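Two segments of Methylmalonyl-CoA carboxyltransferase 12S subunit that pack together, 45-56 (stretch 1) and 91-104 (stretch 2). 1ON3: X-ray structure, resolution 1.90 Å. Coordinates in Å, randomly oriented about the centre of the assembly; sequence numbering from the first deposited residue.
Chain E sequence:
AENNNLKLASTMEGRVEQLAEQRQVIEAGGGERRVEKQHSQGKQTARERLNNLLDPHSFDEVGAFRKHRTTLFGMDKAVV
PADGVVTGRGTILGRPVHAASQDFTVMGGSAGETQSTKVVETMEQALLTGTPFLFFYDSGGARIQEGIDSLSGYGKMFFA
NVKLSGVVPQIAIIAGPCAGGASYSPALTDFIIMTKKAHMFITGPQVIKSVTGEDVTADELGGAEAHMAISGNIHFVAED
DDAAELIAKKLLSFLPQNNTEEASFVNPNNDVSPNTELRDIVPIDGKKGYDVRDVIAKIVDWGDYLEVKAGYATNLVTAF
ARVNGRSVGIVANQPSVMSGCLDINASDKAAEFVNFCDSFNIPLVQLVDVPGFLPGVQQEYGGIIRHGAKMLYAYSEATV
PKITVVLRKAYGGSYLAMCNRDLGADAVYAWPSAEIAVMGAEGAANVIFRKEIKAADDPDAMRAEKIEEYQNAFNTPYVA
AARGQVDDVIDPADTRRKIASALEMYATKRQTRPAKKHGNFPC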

ATOM      1  N   THR E  45     -46.167   5.098  13.046  1.00 14.43           N
ATOM      2  CA  THR E  45     -45.406   6.296  13.417  1.00 14.25           C
ATOM      3  C   THR E  45     -43.928   5.991  13.212  1.00 13.09           C
ATOM      4  O   THR E  45     -43.553   4.848  12.988  1.00 12.70           O
ATOM      5  CB  THR E  45     -45.565   6.635  14.896  1.00 14.21           C
ATOM      6  OG1 THR E  45     -45.020   5.560  15.675  1.00 14.39           O
ATOM      7  CG2 THR E  45     -47.026   6.817  15.251  1.00 14.27           C
ATOM      8  N   ALA E  46     -43.092   7.013  13.305  1.00 15.59           N
ATOM      9  CA  ALA E  46     -41.652   6.833  13.161  1.00 15.15           C
ATOM     10  C   ALA E  46     -41.094   5.811  14.156  1.00 16.55           C
ATOM     11  O   ALA E  46     -40.258   4.986  13.800  1.00 12.20           O
ATOM     12  CB  ALA E  46     -40.957   8.156  13.357  1.00 15.06           C
ATOM     13  N   ARG E  47     -41.552   5.858  15.406  1.00 15.28           N
ATOM     14  CA  ARG E  47     -41.029   4.934  16.399  1.00 12.74           C
ATOM     15  C   ARG E  47     -41.572   3.520  16.277  1.00 14.91           C
ATOM     16  O   ARG E  47     -40.868   2.564  16.588  1.00 16.50           O
ATOM     17  CB  ARG E  47     -41.235   5.511  17.804  1.00 14.61           C
ATOM     18  CG  ARG E  47     -40.340   6.739  18.012  1.00 15.43           C
ATOM     19  CD  ARG E  47     -40.622   7.529  19.282  1.00 15.32           C
ATOM     20  NE  ARG E  47     -39.750   8.704  19.333  1.00  9.75           N
ATOM     21  CZ  ARG E  47     -38.483   8.684  19.736  1.00 12.99           C
ATOM     22  NH1 ARG E  47     -37.915   7.548  20.147  1.00 16.48           N
ATOM     23  NH2 ARG E  47     -37.773   9.795  19.710  1.00 11.90           N
ATOM     24  N   GLU E  48     -42.815   3.380  15.822  1.00 10.68           N
ATOM     25  CA  GLU E  48     -43.382   2.049  15.637  1.00 16.60           C
ATOM     26  C   GLU E  48     -42.603   1.347  14.521  1.00 14.42           C
ATOM     27  O   GLU E  48     -42.332   0.152  14.594  1.00 13.77           O
ATOM     28  CB  GLU E  48     -44.864   2.147  15.259  1.00 14.92           C
ATOM     29  CG  GLU E  48     -45.758   2.523  16.428  1.00 15.38           C
ATOM     30  CD  GLU E  48     -47.138   2.998  15.998  1.00 20.94           C
ATOM     31  OE1 GLU E  48     -47.984   3.197  16.884  1.00 22.69           O
ATOM     32  OE2 GLU E  48     -47.379   3.184  14.788  1.00 19.34           O
ATOM     33  N   ARG E  49     -42.246   2.102  13.488  1.00 14.78           N
ATOM     34  CA  ARG E  49     -41.504   1.545  12.356  1.00 13.89           C
ATOM     35  C   ARG E  49     -40.156   0.980  12.796  1.00 15.80           C
ATOM     36  O   ARG E  49     -39.791  -0.136  12.423  1.00 14.01           O
ATOM     37  CB  ARG E  49     -41.309   2.620  11.276  1.00 12.01           C
ATOM     38  CG  ARG E  49     -42.597   2.892  10.486  1.00 11.15           C
ATOM     39  CD  ARG E  49     -42.548   4.201   9.675  1.00 11.93           C
ATOM     40  NE  ARG E  49     -43.775   4.383   8.896  1.00 14.19           N
ATOM     41  CZ  ARG E  49     -44.134   5.514   8.291  1.00 10.24           C
ATOM     42  NH1 ARG E  49     -43.362   6.592   8.358  1.00 12.88           N
ATOM     43  NH2 ARG E  49     -45.283   5.574   7.632  1.00 15.45           N
ATOM     44  N   LEU E  50     -39.421   1.739  13.601  1.00 10.27           N
ATOM     45  CA  LEU E  50     -38.136   1.256  14.075  1.00 13.22           C
ATOM     46  C   LEU E  50     -38.347   0.070  15.007  1.00 14.56           C
ATOM     47  O   LEU E  50     -37.604  -0.907  14.961  1.00 14.02           O
ATOM     48  CB  LEU E  50     -37.382   2.369  14.804  1.00 13.84           C
ATOM     49  CG  LEU E  50     -36.790   3.432  13.884  1.00 13.36           C
ATOM     50  CD1 LEU E  50     -36.232   4.591  14.718  1.00 17.87           C
ATOM     51  CD2 LEU E  50     -35.693   2.793  13.034  1.00 10.89           C
ATOM     52  N   ASN E  51     -39.379   0.146  15.842  1.00 13.63           N
ATOM     53  CA  ASN E  51     -39.651  -0.935  16.775  1.00 18.24           C
ATOM     54  C   ASN E  51     -40.030  -2.219  16.046  1.00 17.78           C
ATOM     55  O   ASN E  51     -39.701  -3.309  16.498  1.00 15.59           O
ATOM     56  CB  ASN E  51     -40.769  -0.549  17.744  1.00 18.95           C
ATOM     57  CG  ASN E  51     -40.905  -1.540  18.880  1.00 25.76           C
ATOM     58  OD1 ASN E  51     -39.962  -1.750  19.651  1.00 27.27           O
ATOM     59  ND2 ASN E  51     -42.072  -2.163  18.989  1.00 26.74           N
ATOM     60  N   ASN E  52     -40.720  -2.078  14.916  1.00 18.62           N
ATOM     61  CA  ASN E  52     -41.136  -3.221  14.110  1.00 18.77           C
ATOM     62  C   ASN E  52     -39.988  -3.804  13.288  1.00 16.79           C
ATOM     63  O   ASN E  52     -39.901  -5.018  13.093  1.00 18.07           O
ATOM     64  CB  ASN E  52     -42.275  -2.810  13.171  1.00 21.25           C
ATOM     65  CG  ASN E  52     -43.592  -2.632  13.902  1.00 23.21           C
ATOM     66  OD1 ASN E  52     -44.529  -2.018  13.391  1.00 25.50           O
ATOM     67  ND2 ASN E  52     -43.667  -3.174  15.102  1.00 18.72           N
ATOM     68  N   LEU E  53     -39.105  -2.936  12.812  1.00 16.44           N
ATOM     69  CA  LEU E  53     -37.978  -3.372  11.996  1.00 18.37           C
ATOM     70  C   LEU E  53     -36.841  -4.008  12.794  1.00 18.95           C
ATOM     71  O   LEU E  53     -36.293  -5.036  12.395  1.00 17.22           O
ATOM     72  CB  LEU E  53     -37.417  -2.184  11.213  1.00 11.00           C
ATOM     73  CG  LEU E  53     -36.150  -2.477  10.383  1.00 14.00           C
ATOM     74  CD1 LEU E  53     -36.528  -3.218   9.091  1.00 14.66           C
ATOM     75  CD2 LEU E  53     -35.448  -1.173  10.037  1.00 10.75           C
ATOM     76  N   LEU E  54     -36.488  -3.385  13.915  1.00 15.49           N
ATOM     77  CA  LEU E  54     -35.377  -3.851  14.739  1.00 17.10           C
ATOM     78  C   LEU E  54     -35.733  -4.951  15.743  1.00 19.28           C
ATOM     79  O   LEU E  54     -36.895  -5.101  16.134  1.00 16.34           O
ATOM     80  CB  LEU E  54     -34.770  -2.658  15.484  1.00 15.97           C
ATOM     81  CG  LEU E  54     -34.392  -1.443  14.621  1.00 14.96           C
ATOM     82  CD1 LEU E  54     -34.013  -0.262  15.506  1.00 10.71           C
ATOM     83  CD2 LEU E  54     -33.232  -1.816  13.693  1.00 13.62           C
ATOM     84  N   ASP E  55     -34.726  -5.729  16.141  1.00 17.54           N
ATOM     85  CA  ASP E  55     -34.937  -6.792  17.121  1.00 19.27           C
ATOM     86  C   ASP E  55     -35.487  -6.153  18.397  1.00 21.07           C
ATOM     87  O   ASP E  55     -35.134  -5.018  18.742  1.00 19.27           O
ATOM     88  CB  ASP E  55     -33.616  -7.501  17.461  1.00 21.50           C
ATOM     89  CG  ASP E  55     -33.039  -8.262  16.287  1.00 15.40           C
ATOM     90  OD1 ASP E  55     -33.823  -8.752  15.458  1.00 17.85           O
ATOM     91  OD2 ASP E  55     -31.799  -8.383  16.207  1.00 19.14           O
ATOM     92  N   PRO E  56     -36.364  -6.869  19.113  1.00 20.79           N
ATOM     93  CA  PRO E  56     -36.941  -6.335  20.352  1.00 21.36           C
ATOM     94  C   PRO E  56     -35.899  -5.744  21.303  1.00 21.62           C
ATOM     95  O   PRO E  56     -34.878  -6.367  21.587  1.00 22.95           O
ATOM     96  CB  PRO E  56     -37.630  -7.554  20.957  1.00 23.70           C
ATOM     97  CG  PRO E  56     -38.121  -8.283  19.748  1.00 20.40           C
ATOM     98  CD  PRO E  56     -36.924  -8.198  18.802  1.00 19.81           C
ATOM     99  N   THR E  91     -30.256  -3.906  16.082  1.00 16.25           N
ATOM    100  CA  THR E  91     -29.841  -5.121  15.398  1.00 14.52           C
ATOM    101  C   THR E  91     -31.033  -5.714  14.662  1.00 18.58           C
ATOM    102  O   THR E  91     -32.185  -5.476  15.032  1.00 18.40           O
ATOM    103  CB  THR E  91     -29.290  -6.200  16.371  1.00 16.31           C
ATOM    104  OG1 THR E  91     -30.330  -6.619  17.259  1.00 15.30           O
ATOM    105  CG2 THR E  91     -28.112  -5.655  17.178  1.00 13.69           C
ATOM    106  N   ILE E  92     -30.753  -6.457  13.595  1.00 13.07           N
ATOM    107  CA  ILE E  92     -31.806  -7.128  12.837  1.00 15.78           C
ATOM    108  C   ILE E  92     -31.284  -8.559  12.755  1.00 16.66           C
ATOM    109  O   ILE E  92     -30.230  -8.819  12.170  1.00 13.00           O
ATOM    110  CB  ILE E  92     -31.997  -6.501  11.436  1.00 16.64           C
ATOM    111  CG1 ILE E  92     -32.617  -5.098  11.577  1.00 14.47           C
ATOM    112  CG2 ILE E  92     -32.890  -7.402  10.581  1.00 16.50           C
ATOM    113  CD1 ILE E  92     -32.707  -4.301  10.261  1.00 15.64           C
ATOM    114  N   LEU E  93     -32.010  -9.471  13.391  1.00 17.51           N
ATOM    115  CA  LEU E  93     -31.595 -10.865  13.460  1.00 17.44           C
ATOM    116  C   LEU E  93     -30.163 -10.911  13.984  1.00 17.79           C
ATOM    117  O   LEU E  93     -29.319 -11.634  13.468  1.00 19.54           O
ATOM    118  CB  LEU E  93     -31.713 -11.535  12.086  1.00 19.61           C
ATOM    119  CG  LEU E  93     -33.035 -12.287  11.871  1.00 20.16           C
ATOM    120  CD1 LEU E  93     -34.216 -11.370  12.133  1.00 27.44           C
ATOM    121  CD2 LEU E  93     -33.094 -12.842  10.453  1.00 25.31           C
ATOM    122  N   GLY E  94     -29.897 -10.103  15.009  1.00 17.08           N
ATOM    123  CA  GLY E  94     -28.575 -10.066  15.612  1.00 18.38           C
ATOM    124  C   GLY E  94     -27.533  -9.215  14.909  1.00 15.28           C
ATOM    125  O   GLY E  94     -26.503  -8.899  15.498  1.00 14.72           O
ATOM    126  N   ARG E  95     -27.799  -8.835  13.660  1.00 15.38           N
ATOM    127  CA  ARG E  95     -26.864  -8.025  12.880  1.00 12.73           C
ATOM    128  C   ARG E  95     -26.957  -6.554  13.228  1.00 14.68           C
ATOM    129  O   ARG E  95     -28.030  -5.959  13.171  1.00 14.11           O
ATOM    130  CB  ARG E  95     -27.135  -8.185  11.379  1.00 11.00           C
ATOM    131  CG  ARG E  95     -26.940  -9.602  10.860  1.00 14.10           C
ATOM    132  CD  ARG E  95     -27.416  -9.734   9.419  1.00 19.58           C
ATOM    133  NE  ARG E  95     -26.781  -8.741   8.560  1.00 18.03           N
ATOM    134  CZ  ARG E  95     -26.999  -8.619   7.257  1.00 12.82           C
ATOM    135  NH1 ARG E  95     -27.850  -9.440   6.641  1.00  7.47           N
ATOM    136  NH2 ARG E  95     -26.345  -7.680   6.575  1.00 10.47           N
ATOM    137  N   PRO E  96     -25.827  -5.941  13.587  1.00 13.14           N
ATOM    138  CA  PRO E  96     -25.816  -4.518  13.936  1.00 13.85           C
ATOM    139  C   PRO E  96     -26.193  -3.653  12.730  1.00 14.55           C
ATOM    140  O   PRO E  96     -25.718  -3.896  11.612  1.00 13.82           O
ATOM    141  CB  PRO E  96     -24.357  -4.280  14.351  1.00 14.72           C
ATOM    142  CG  PRO E  96     -23.907  -5.650  14.831  1.00 15.20           C
ATOM    143  CD  PRO E  96     -24.497  -6.542  13.780  1.00 15.15           C
ATOM    144  N   VAL E  97     -27.044  -2.654  12.954  1.00 12.20           N
ATOM    145  CA  VAL E  97     -27.434  -1.720  11.902  1.00 10.35           C
ATOM    146  C   VAL E  97     -27.628  -0.340  12.513  1.00 12.80           C
ATOM    147  O   VAL E  97     -27.738  -0.210  13.732  1.00 13.61           O
ATOM    148  CB  VAL E  97     -28.783  -2.097  11.202  1.00 10.38           C
ATOM    149  CG1 VAL E  97     -28.662  -3.423  10.458  1.00  7.41           C
ATOM    150  CG2 VAL E  97     -29.922  -2.132  12.223  1.00 11.57           C
ATOM    151  N   HIS E  98     -27.642   0.680  11.658  1.00  9.76           N
ATOM    152  CA  HIS E  98     -27.911   2.058  12.059  1.00  9.56           C
ATOM    153  C   HIS E  98     -29.143   2.460  11.253  1.00 13.74           C
ATOM    154  O   HIS E  98     -29.302   2.037  10.104  1.00 10.98           O
ATOM    155  CB  HIS E  98     -26.728   2.974  11.746  1.00 12.65           C
ATOM    156  CG  HIS E  98     -25.583   2.795  12.690  1.00 16.11           C
ATOM    157  ND1 HIS E  98     -24.686   1.749  12.587  1.00 15.03           N
ATOM    158  CD2 HIS E  98     -25.239   3.480  13.806  1.00 14.32           C
ATOM    159  CE1 HIS E  98     -23.840   1.800  13.604  1.00 18.55           C
ATOM    160  NE2 HIS E  98     -24.157   2.839  14.360  1.00 13.51           N
ATOM    161  N   ALA E  99     -30.016   3.273  11.839  1.00 12.06           N
ATOM    162  CA  ALA E  99     -31.253   3.643  11.150  1.00  8.10           C
ATOM    163  C   ALA E  99     -31.764   5.026  11.518  1.00 12.81           C
ATOM    164  O   ALA E  99     -31.405   5.575  12.564  1.00 13.15           O
ATOM    165  CB  ALA E  99     -32.330   2.607  11.469  1.00 10.98           C
ATOM    166  N   ALA E 100     -32.593   5.581  10.637  1.00 11.11           N
ATOM    167  CA  ALA E 100     -33.209   6.886  10.849  1.00 11.08           C
ATOM    168  C   ALA E 100     -34.679   6.732  10.482  1.00 14.99           C
ATOM    169  O   ALA E 100     -35.033   5.955   9.589  1.00 12.29           O
ATOM    170  CB  ALA E 100     -32.555   7.936   9.971  1.00  8.26           C
ATOM    171  N   SER E 101     -35.547   7.469  11.162  1.00 10.38           N
ATOM    172  CA  SER E 101     -36.971   7.343  10.881  1.00 10.17           C
ATOM    173  C   SER E 101     -37.606   8.714  11.055  1.00 10.08           C
ATOM    174  O   SER E 101     -37.639   9.245  12.164  1.00 14.39           O
ATOM    175  CB  SER E 101     -37.582   6.316  11.842  1.00 10.58           C
ATOM    176  OG  SER E 101     -38.915   5.981  11.505  1.00 12.26           O
ATOM    177  N   GLN E 102     -38.078   9.294   9.958  1.00 12.87           N
ATOM    178  CA  GLN E 102     -38.695  10.619  10.002  1.00 14.91           C
ATOM    179  C   GLN E 102     -40.061  10.581  10.656  1.00 17.04           C
ATOM    180  O   GLN E 102     -40.846   9.647  10.451  1.00 15.20           O
ATOM    181  CB  GLN E 102     -38.810  11.212   8.590  1.00 11.68           C
ATOM    182  CG  GLN E 102     -37.479  11.695   8.038  1.00 18.62           C
ATOM    183  CD  GLN E 102     -37.594  12.315   6.657  1.00 20.95           C
ATOM    184  OE1 GLN E 102     -38.203  11.735   5.762  1.00 13.78           O
ATOM    185  NE2 GLN E 102     -36.990  13.487   6.473  1.00 14.70           N
ATOM    186  N   ASP E 103     -40.337  11.625  11.435  1.00 16.74           N
ATOM    187  CA  ASP E 103     -41.588  11.738  12.162  1.00 14.49           C
ATOM    188  C   ASP E 103     -42.459  12.811  11.515  1.00 17.37           C
ATOM    189  O   ASP E 103     -42.295  14.011  11.771  1.00 14.53           O
ATOM    190  CB  ASP E 103     -41.303  12.102  13.621  1.00 13.90           C
ATOM    191  CG  ASP E 103     -42.545  12.067  14.480  1.00 17.72           C
ATOM    192  OD1 ASP E 103     -43.648  11.901  13.926  1.00 18.39           O
ATOM    193  OD2 ASP E 103     -42.418  12.210  15.712  1.00 17.74           O
ATOM    194  N   PHE E 104     -43.381  12.364  10.668  1.00 12.17           N
ATOM    195  CA  PHE E 104     -44.290  13.267   9.981  1.00 14.89           C
ATOM    196  C   PHE E 104     -45.192  14.072  10.938  1.00 14.06           C
ATOM    197  O   PHE E 104     -45.671  15.141  10.571  1.00 15.02           O
ATOM    198  CB  PHE E 104     -45.171  12.478   9.010  1.00 13.85           C
ATOM    199  CG  PHE E 104     -46.020  13.348   8.129  1.00 16.58           C
ATOM    200  CD1 PHE E 104     -45.458  14.014   7.043  1.00 12.30           C
ATOM    201  CD2 PHE E 104     -47.369  13.552   8.421  1.00 19.14           C
ATOM    202  CE1 PHE E 104     -46.211  14.871   6.262  1.00 19.04           C
ATOM    203  CE2 PHE E 104     -48.139  14.414   7.644  1.00 23.91           C
ATOM    204  CZ  PHE E 104     -47.557  15.076   6.562  1.00 20.79           C
TER
HETATM  205  O   HOH W   1     -44.521   9.449  12.998  1.00 13.13           O
HETATM  206  O   HOH W   2     -41.788  10.247  17.188  1.00 47.61           O
HETATM  207  O   HOH W   3     -40.742   7.089   9.575  1.00 13.57           O

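A short helix laid against a β-strand often divides its bonding by chemistry, polar at the ends and apolar between, and this pair, running roughly antiparallel, is a clear case. The densest polar cluster forms just past the helix. There the carboxylate of Asp 55 faces the type I' turn from Ile 92 to Arg 95 and gathers its donors: OD1 accepts from Leu 93 N (2.8 Å), while OD2 accepts from Gly 94 N (2.8 Å) and from Thr 91 OG1 (2.5 Å). The backbone joins in, Asp 55 N donating almost linearly to Thr 91 O at 2.8 Å. Glycine suits position 94, whose backbone angles would jam a CB against the preceding carbonyl.

At the other end, Ser 101 OG donates to Ala 46 O (2.8 Å), a carbonyl that receives only a weak helical bond from Leu 50 N. Small Ala 46 lets the backbones close in, its CB 3.3 Å from Gln 102 O. Water extends this contact: one molecule links Ala 46 N to Asp 103 OD1, another joins Arg 49 NH1, Ser 101 OG and Gln 102 O.

Between these ends lie buried apolar side chains. Leu 50 CD2 meets Ala 99 CB at 3.7 Å, Leu 54 CD2 reaches Val 97 CG2 at 3.6 Å, and Leu 53 CG packs 3.9 Å from Ile 92 CD1.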